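Local coordinates for protein 6-phosphogluconolactonase (Shewanella baltica, PDB 3NWP) that probably hydrolyses 6-phosphogluconolactone to 6-phosphogluconate, the second step of the pentose phosphate pathway, at residues L29-V43 with S60-D72. Numbering follows the deposited sequence.
Sequences LQEAVDARGKASLVV and SIDWSDVYITLAD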
ATOM      1  N   LEU A  29     -12.753   6.233   5.222  1.00 13.55           N
ATOM      2  CA  LEU A  29     -13.447   5.756   4.020  1.00 14.00           C
ATOM      3  C   LEU A  29     -14.924   6.182   4.042  1.00 15.06           C
ATOM      4  O   LEU A  29     -15.430   6.657   3.010  1.00 14.77           O
ATOM      5  CB  LEU A  29     -13.318   4.231   3.916  1.00 14.53           C
ATOM      6  CG  LEU A  29     -11.897   3.742   3.588  1.00 15.05           C
ATOM      7  CD1 LEU A  29     -11.855   2.168   3.684  1.00 15.09           C
ATOM      8  CD2 LEU A  29     -11.358   4.271   2.214  1.00 14.76           C
ATOM      9  N   GLN A  30     -15.575   6.052   5.190  1.00 15.38           N
ATOM     10  CA  GLN A  30     -16.964   6.503   5.279  1.00 16.43           C
ATOM     11  C   GLN A  30     -17.085   8.013   5.076  1.00 16.40           C
ATOM     12  O   GLN A  30     -18.017   8.479   4.403  1.00 17.17           O
ATOM     13  CB  GLN A  30     -17.626   6.052   6.560  1.00 17.18           C
ATOM     14  CG  GLN A  30     -19.135   6.388   6.599  1.00 19.11           C
ATOM     15  CD  GLN A  30     -19.892   5.633   5.549  1.00 20.99           C
ATOM     16  OE1 GLN A  30     -19.779   4.400   5.483  1.00 21.30           O
ATOM     17  NE2 GLN A  30     -20.639   6.361   4.690  1.00 19.00           N
ATOM     18  N   GLU A  31     -16.168   8.808   5.617  0.50 13.95           N
ATOM     19  CA  GLU A  31     -16.242  10.252   5.391  0.50 14.27           C
ATOM     20  C   GLU A  31     -16.026  10.598   3.895  0.50 15.63           C
ATOM     21  O   GLU A  31     -16.585  11.591   3.368  0.50 15.15           O
ATOM     22  CB  GLU A  31     -15.210  10.958   6.290  0.50 14.75           C
ATOM     23  CG  GLU A  31     -15.517  10.852   7.757  0.50 14.94           C
ATOM     24  CD  GLU A  31     -14.360  11.164   8.708  0.50 27.94           C
ATOM     25  OE1 GLU A  31     -13.201  11.340   8.273  0.50 30.67           O
ATOM     26  OE2 GLU A  31     -14.632  11.189   9.931  0.50 33.57           O
ATOM     27  N   ALA A  32     -15.213   9.810   3.185  1.00 15.75           N
ATOM     28  CA  ALA A  32     -15.058   9.969   1.772  1.00 14.77           C
ATOM     29  C   ALA A  32     -16.305   9.590   0.990  1.00 16.39           C
ATOM     30  O   ALA A  32     -16.683  10.328   0.094  1.00 16.08           O
ATOM     31  CB  ALA A  32     -13.823   9.217   1.257  1.00 15.55           C
ATOM     32  N   VAL A  33     -16.950   8.484   1.333  1.00 15.80           N
ATOM     33  CA  VAL A  33     -18.245   8.110   0.736  1.00 16.90           C
ATOM     34  C   VAL A  33     -19.245   9.233   1.001  1.00 17.98           C
ATOM     35  O   VAL A  33     -19.966   9.671   0.068  1.00 18.59           O
ATOM     36  CB  VAL A  33     -18.768   6.794   1.236  1.00 17.84           C
ATOM     37  CG1 VAL A  33     -20.234   6.534   0.712  1.00 18.13           C
ATOM     38  CG2 VAL A  33     -17.838   5.643   0.836  1.00 15.89           C
ATOM     39  N   ASP A  34     -19.320   9.735   2.231  1.00 17.99           N
ATOM     40  CA  ASP A  34     -20.250  10.837   2.512  1.00 20.53           C
ATOM     41  C   ASP A  34     -19.969  12.042   1.630  1.00 21.79           C
ATOM     42  O   ASP A  34     -20.903  12.659   1.078  1.00 21.67           O
ATOM     43  CB  ASP A  34     -20.220  11.271   3.993  1.00 19.33           C
ATOM     44  CG  ASP A  34     -20.711  10.197   4.946  1.00 25.79           C
ATOM     45  OD1 ASP A  34     -21.360   9.221   4.534  1.00 23.44           O
ATOM     46  OD2 ASP A  34     -20.412  10.358   6.154  1.00 27.51           O
ATOM     47  N   ALA A  35     -18.704  12.433   1.489  1.00 17.31           N
ATOM     48  CA  ALA A  35     -18.384  13.649   0.771  1.00 17.13           C
ATOM     49  C   ALA A  35     -18.532  13.516  -0.698  1.00 17.63           C
ATOM     50  O   ALA A  35     -18.981  14.470  -1.337  1.00 20.33           O
ATOM     51  CB  ALA A  35     -16.908  14.098   1.111  1.00 19.48           C
ATOM     52  N   ARG A  36     -18.133  12.399  -1.265  1.00 18.22           N
ATOM     53  CA  ARG A  36     -17.972  12.230  -2.717  1.00 18.76           C
ATOM     54  C   ARG A  36     -18.787  11.149  -3.369  1.00 18.57           C
ATOM     55  O   ARG A  36     -18.802  11.031  -4.604  1.00 19.46           O
ATOM     56  CB  ARG A  36     -16.484  12.054  -3.052  1.00 18.84           C
ATOM     57  CG  ARG A  36     -15.691  13.338  -2.886  1.00 20.18           C
ATOM     58  CD  ARG A  36     -14.154  13.151  -3.059  1.00 19.50           C
ATOM     59  NE  ARG A  36     -13.577  12.436  -1.924  1.00 18.35           N
ATOM     60  CZ  ARG A  36     -13.274  12.969  -0.755  1.00 18.66           C
ATOM     61  NH1 ARG A  36     -13.522  14.270  -0.505  1.00 19.74           N
ATOM     62  NH2 ARG A  36     -12.783  12.203   0.216  1.00 19.00           N
ATOM     63  N   GLY A  37     -19.456  10.334  -2.562  1.00 18.12           N
ATOM     64  CA  GLY A  37     -20.230   9.233  -3.048  1.00 19.64           C
ATOM     65  C   GLY A  37     -19.537   7.912  -3.232  1.00 20.28           C
ATOM     66  O   GLY A  37     -20.187   6.893  -3.220  1.00 21.14           O
ATOM     67  N   LYS A  38     -18.219   7.931  -3.494  1.00 18.95           N
ATOM     68  CA  LYS A  38     -17.430   6.724  -3.635  1.00 19.40           C
ATOM     69  C   LYS A  38     -16.065   7.063  -3.016  1.00 20.64           C
ATOM     70  O   LYS A  38     -15.634   8.225  -3.051  1.00 25.60           O
ATOM     71  CB  LYS A  38     -17.210   6.346  -5.088  1.00 20.87           C
ATOM     72  CG  LYS A  38     -18.488   5.906  -5.879  1.00 27.03           C
ATOM     73  CD  LYS A  38     -18.999   4.520  -5.370  1.00 28.44           C
ATOM     74  CE  LYS A  38     -20.234   3.965  -6.075  1.00 34.98           C
ATOM     75  NZ  LYS A  38     -21.387   4.640  -5.564  1.00 38.15           N
ATOM     76  N   ALA A  39     -15.424   6.053  -2.463  1.00 16.88           N
ATOM     77  CA  ALA A  39     -14.130   6.222  -1.836  1.00 17.02           C
ATOM     78  C   ALA A  39     -13.179   5.217  -2.451  1.00 15.83           C
ATOM     79  O   ALA A  39     -13.587   4.315  -3.161  1.00 17.29           O
ATOM     80  CB  ALA A  39     -14.232   6.002  -0.340  1.00 17.76           C
ATOM     81  N   SER A  40     -11.877   5.432  -2.240  1.00 15.04           N
ATOM     82  CA  SER A  40     -10.852   4.511  -2.724  1.00 16.78           C
ATOM     83  C   SER A  40      -9.825   4.220  -1.640  1.00 15.64           C
ATOM     84  O   SER A  40      -9.410   5.091  -0.863  1.00 15.78           O
ATOM     85  CB  SER A  40     -10.178   5.005  -3.992  1.00 18.91           C
ATOM     86  OG  SER A  40      -9.597   6.259  -3.802  1.00 17.51           O
ATOM     87  N   LEU A  41      -9.469   2.940  -1.575  1.00 14.90           N
ATOM     88  CA  LEU A  41      -8.513   2.360  -0.636  1.00 13.70           C
ATOM     89  C   LEU A  41      -7.444   1.561  -1.395  1.00 15.46           C
ATOM     90  O   LEU A  41      -7.769   0.735  -2.257  1.00 14.65           O
ATOM     91  CB  LEU A  41      -9.247   1.424   0.264  1.00 14.84           C
ATOM     92  CG  LEU A  41      -8.442   0.578   1.234  1.00 14.31           C
ATOM     93  CD1 LEU A  41      -7.709   1.437   2.288  1.00 12.79           C
ATOM     94  CD2 LEU A  41      -9.336  -0.550   1.943  1.00 14.61           C
ATOM     95  N   VAL A  42      -6.175   1.801  -1.068  1.00 13.96           N
ATOM     96  CA  VAL A  42      -5.058   1.013  -1.585  1.00 12.58           C
ATOM     97  C   VAL A  42      -4.497   0.282  -0.402  1.00 13.06           C
ATOM     98  O   VAL A  42      -4.227   0.859   0.657  1.00 12.85           O
ATOM     99  CB  VAL A  42      -3.983   1.906  -2.186  1.00 14.26           C
ATOM    100  CG1 VAL A  42      -2.736   1.069  -2.601  1.00 16.99           C
ATOM    101  CG2 VAL A  42      -4.577   2.755  -3.403  1.00 15.75           C
ATOM    102  N   VAL A  43      -4.327  -1.026  -0.528  1.00 12.95           N
ATOM    103  CA  VAL A  43      -3.706  -1.823   0.497  1.00 12.88           C
ATOM    104  C   VAL A  43      -2.446  -2.555  -0.000  1.00 14.09           C
ATOM    105  O   VAL A  43      -2.314  -2.825  -1.213  1.00 13.96           O
ATOM    106  CB  VAL A  43      -4.656  -2.846   1.114  1.00 14.48           C
ATOM    107  CG1 VAL A  43      -5.860  -2.086   1.799  1.00 16.06           C
ATOM    108  CG2 VAL A  43      -5.220  -3.876   0.056  1.00 15.75           C
ATOM    109  N   SER A  60     -18.832  -1.640   9.857  1.00 18.02           N
ATOM    110  CA  SER A  60     -20.088  -1.285   9.232  1.00 18.32           C
ATOM    111  C   SER A  60     -20.009   0.106   8.587  1.00 18.49           C
ATOM    112  O   SER A  60     -20.258   1.126   9.215  1.00 20.02           O
ATOM    113  CB  SER A  60     -21.227  -1.297  10.272  1.00 19.30           C
ATOM    114  OG  SER A  60     -22.484  -1.018   9.650  1.00 23.28           O
ATOM    115  N   ILE A  61     -19.457   0.110   7.376  1.00 16.28           N
ATOM    116  CA  ILE A  61     -19.431   1.305   6.525  1.00 16.17           C
ATOM    117  C   ILE A  61     -20.008   0.885   5.169  1.00 18.04           C
ATOM    118  O   ILE A  61     -20.267  -0.322   4.916  1.00 19.41           O
ATOM    119  CB  ILE A  61     -17.976   1.880   6.379  1.00 16.63           C
ATOM    120  CG1 ILE A  61     -17.030   0.892   5.722  1.00 18.09           C
ATOM    121  CG2 ILE A  61     -17.442   2.346   7.767  1.00 16.34           C
ATOM    122  CD1 ILE A  61     -15.671   1.554   5.141  1.00 17.52           C
ATOM    123  N   ASP A  62     -20.169   1.900   4.302  1.00 17.59           N
ATOM    124  CA  ASP A  62     -20.725   1.714   2.966  1.00 19.53           C
ATOM    125  C   ASP A  62     -19.674   1.082   2.027  1.00 19.11           C
ATOM    126  O   ASP A  62     -19.269   1.685   1.025  1.00 20.41           O
ATOM    127  CB  ASP A  62     -21.232   3.062   2.427  1.00 19.64           C
ATOM    128  CG  ASP A  62     -22.423   3.611   3.140  1.00 20.58           C
ATOM    129  OD1 ASP A  62     -23.274   2.845   3.665  1.00 22.88           O
ATOM    130  OD2 ASP A  62     -22.619   4.868   3.174  1.00 22.93           O
ATOM    131  N   TRP A  63     -19.265  -0.164   2.293  1.00 18.21           N
ATOM    132  CA  TRP A  63     -18.252  -0.874   1.532  1.00 16.59           C
ATOM    133  C   TRP A  63     -18.501  -0.978   0.026  1.00 18.17           C
ATOM    134  O   TRP A  63     -17.562  -1.039  -0.758  1.00 18.90           O
ATOM    135  CB  TRP A  63     -17.954  -2.268   2.083  1.00 19.76           C
ATOM    136  CG  TRP A  63     -17.110  -2.305   3.345  1.00 18.24           C
ATOM    137  CD1 TRP A  63     -17.525  -2.645   4.592  1.00 19.81           C
ATOM    138  CD2 TRP A  63     -15.715  -1.961   3.466  1.00 18.48           C
ATOM    139  NE1 TRP A  63     -16.473  -2.568   5.479  1.00 17.73           N
ATOM    140  CE2 TRP A  63     -15.353  -2.141   4.807  1.00 16.66           C
ATOM    141  CE3 TRP A  63     -14.744  -1.541   2.556  1.00 17.56           C
ATOM    142  CZ2 TRP A  63     -14.062  -1.916   5.249  1.00 17.84           C
ATOM    143  CZ3 TRP A  63     -13.455  -1.303   2.998  1.00 18.55           C
ATOM    144  CH2 TRP A  63     -13.123  -1.473   4.342  1.00 18.61           C
ATOM    145  N   SER A  64     -19.795  -1.033  -0.334  1.00 19.25           N
ATOM    146  CA  SER A  64     -20.147  -1.150  -1.746  1.00 20.44           C
ATOM    147  C   SER A  64     -19.841   0.111  -2.551  1.00 20.11           C
ATOM    148  O   SER A  64     -19.811   0.082  -3.781  1.00 21.02           O
ATOM    149  CB  SER A  64     -21.634  -1.600  -1.928  1.00 19.52           C
ATOM    150  OG  SER A  64     -22.551  -0.630  -1.435  1.00 23.27           O
ATOM    151  N   ASP A  65     -19.571   1.197  -1.857  1.00 19.23           N
ATOM    152  CA  ASP A  65     -19.199   2.465  -2.454  1.00 17.70           C
ATOM    153  C   ASP A  65     -17.679   2.684  -2.274  1.00 17.65           C
ATOM    154  O   ASP A  65     -17.212   3.803  -2.516  1.00 18.10           O
ATOM    155  CB  ASP A  65     -19.963   3.597  -1.829  1.00 21.05           C
ATOM    156  CG  ASP A  65     -21.473   3.482  -2.080  1.00 22.86           C
ATOM    157  OD1 ASP A  65     -21.806   3.315  -3.265  1.00 23.44           O
ATOM    158  OD2 ASP A  65     -22.257   3.605  -1.124  1.00 25.46           O
ATOM    159  N   VAL A  66     -16.938   1.633  -1.915  1.00 15.99           N
ATOM    160  CA  VAL A  66     -15.451   1.731  -1.736  1.00 15.42           C
ATOM    161  C   VAL A  66     -14.800   0.914  -2.815  1.00 16.42           C
ATOM    162  O   VAL A  66     -15.083  -0.308  -2.966  1.00 19.74           O
ATOM    163  CB  VAL A  66     -14.991   1.261  -0.339  1.00 16.53           C
ATOM    164  CG1 VAL A  66     -13.419   1.362  -0.236  1.00 16.15           C
ATOM    165  CG2 VAL A  66     -15.708   2.023   0.777  1.00 16.45           C
ATOM    166  N   TYR A  67     -13.897   1.544  -3.577  1.00 16.63           N
ATOM    167  CA  TYR A  67     -13.068   0.890  -4.561  1.00 17.36           C
ATOM    168  C   TYR A  67     -11.748   0.532  -3.927  1.00 16.22           C
ATOM    169  O   TYR A  67     -11.156   1.368  -3.237  1.00 17.77           O
ATOM    170  CB  TYR A  67     -12.818   1.820  -5.747  1.00 19.45           C
ATOM    171  CG  TYR A  67     -13.996   2.075  -6.620  1.00 22.04           C
ATOM    172  CD1 TYR A  67     -14.973   2.965  -6.249  1.00 26.27           C
ATOM    173  CD2 TYR A  67     -14.045   1.518  -7.898  1.00 33.35           C
ATOM    174  CE1 TYR A  67     -16.065   3.234  -7.093  1.00 36.81           C
ATOM    175  CE2 TYR A  67     -15.117   1.787  -8.745  1.00 38.92           C
ATOM    176  CZ  TYR A  67     -16.121   2.640  -8.322  1.00 40.82           C
ATOM    177  OH  TYR A  67     -17.199   2.930  -9.130  1.00 51.38           O
ATOM    178  N   ILE A  68     -11.286  -0.713  -4.101  1.00 16.35           N
ATOM    179  CA  ILE A  68     -10.072  -1.170  -3.466  1.00 14.90           C
ATOM    180  C   ILE A  68      -9.099  -1.737  -4.475  1.00 16.76           C
ATOM    181  O   ILE A  68      -9.490  -2.417  -5.414  1.00 16.42           O
ATOM    182  CB  ILE A  68     -10.360  -2.269  -2.436  1.00 15.19           C
ATOM    183  CG1 ILE A  68     -11.429  -1.824  -1.430  1.00 14.83           C
ATOM    184  CG2 ILE A  68      -9.042  -2.656  -1.735  1.00 14.14           C
ATOM    185  CD1 ILE A  68     -11.814  -2.903  -0.377  1.00 16.16           C
ATOM    186  N   THR A  69      -7.825  -1.366  -4.361  1.00 14.23           N
ATOM    187  CA  THR A  69      -6.793  -1.968  -5.176  1.00 15.22           C
ATOM    188  C   THR A  69      -5.520  -2.192  -4.345  1.00 18.14           C
ATOM    189  O   THR A  69      -5.505  -1.967  -3.128  1.00 15.52           O
ATOM    190  CB  THR A  69      -6.534  -1.183  -6.480  1.00 17.43           C
ATOM    191  OG1 THR A  69      -5.779  -2.009  -7.400  1.00 17.59           O
ATOM    192  CG2 THR A  69      -5.817   0.158  -6.270  1.00 15.89           C
ATOM    193  N   LEU A  70      -4.467  -2.670  -4.993  1.00 15.34           N
ATOM    194  CA  LEU A  70      -3.214  -3.060  -4.389  1.00 15.61           C
ATOM    195  C   LEU A  70      -2.120  -2.038  -4.648  1.00 15.40           C
ATOM    196  O   LEU A  70      -2.044  -1.425  -5.735  1.00 15.01           O
ATOM    197  CB  LEU A  70      -2.750  -4.403  -5.014  1.00 16.67           C
ATOM    198  CG  LEU A  70      -3.749  -5.563  -4.928  1.00 18.50           C
ATOM    199  CD1 LEU A  70      -3.257  -6.784  -5.721  1.00 18.57           C
ATOM    200  CD2 LEU A  70      -3.992  -5.922  -3.458  1.00 19.69           C
ATOM    201  N   ALA A  71      -1.246  -1.862  -3.666  1.00 14.41           N
ATOM    202  CA  ALA A  71      -0.061  -1.039  -3.852  1.00 15.37           C
ATOM    203  C   ALA A  71       0.895  -1.629  -4.884  1.00 16.09           C
ATOM    204  O   ALA A  71       1.626  -0.887  -5.544  1.00 15.81           O
ATOM    205  CB  ALA A  71       0.671  -0.781  -2.495  1.00 14.55           C
ATOM    206  N   ASP A  72       0.899  -2.952  -4.938  1.00 14.96           N
ATOM    207  CA  ASP A  72       1.801  -3.732  -5.809  1.00 16.84           C
ATOM    208  C   ASP A  72       1.338  -5.155  -5.880  1.00 18.10           C
ATOM    209  O   ASP A  72       0.476  -5.610  -5.114  1.00 17.62           O
ATOM    210  CB  ASP A  72       3.266  -3.639  -5.339  1.00 14.70           C
ATOM    211  CG  ASP A  72       3.555  -4.405  -4.062  1.00 22.34           C
ATOM    212  OD1 ASP A  72       2.710  -4.384  -3.166  1.00 29.51           O
ATOM    213  OD2 ASP A  72       4.628  -4.977  -3.914  1.00 20.54           O
TER
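Lys38 can be followed atom by atom across Asp65 and Tyr67. Its CB sits 3.6 Å from Asp65 O, and CG reaches the Tyr67 ring at its edge, in plane. CD stays beside that edge, 3.6 Å from Tyr67 CE1, while also packing on Asp65 CA and O; CE then passes Asp65 OD1. Bends at chi2 (-70°) and chi4 (-78°) curl the chain round Asp65, and Lys38 NZ closes a 2.7 Å salt bridge to Asp65 OD1, met from above the carboxylate plane. Where the end of helix 14-36 faces residues 61-62, Gln30 OE1 accepts from Asp62 N at 2.8 Å, in the carbonyl plane, and Gln30 NE2 donates to Asp62 OD2 (2.9 Å) and Asp34 OD1 (3.0 Å). With OE1 facing a backbone N-H and NE2 two carboxylate oxygens, the amide can be assigned only this way round.

Strands 39-43 and 66-70 run parallel, their axes 21° apart, as adjacent strands of a beta-alpha-beta unit whose crossover is helix 50-58. Six backbone hydrogen bonds join the segments. Leu29 CD1 approaches Trp63 CZ3 (3.9 Å) and Val66 on the sheet face that also carries Leu41 and Ile68. Apolar packing thus joins helix, Ile61-Trp63 turn and strands, whereas Lys38 probably offsets the charge of Asp65, and the Gln30 amide probably eases the proximity of Asp34 and Asp62.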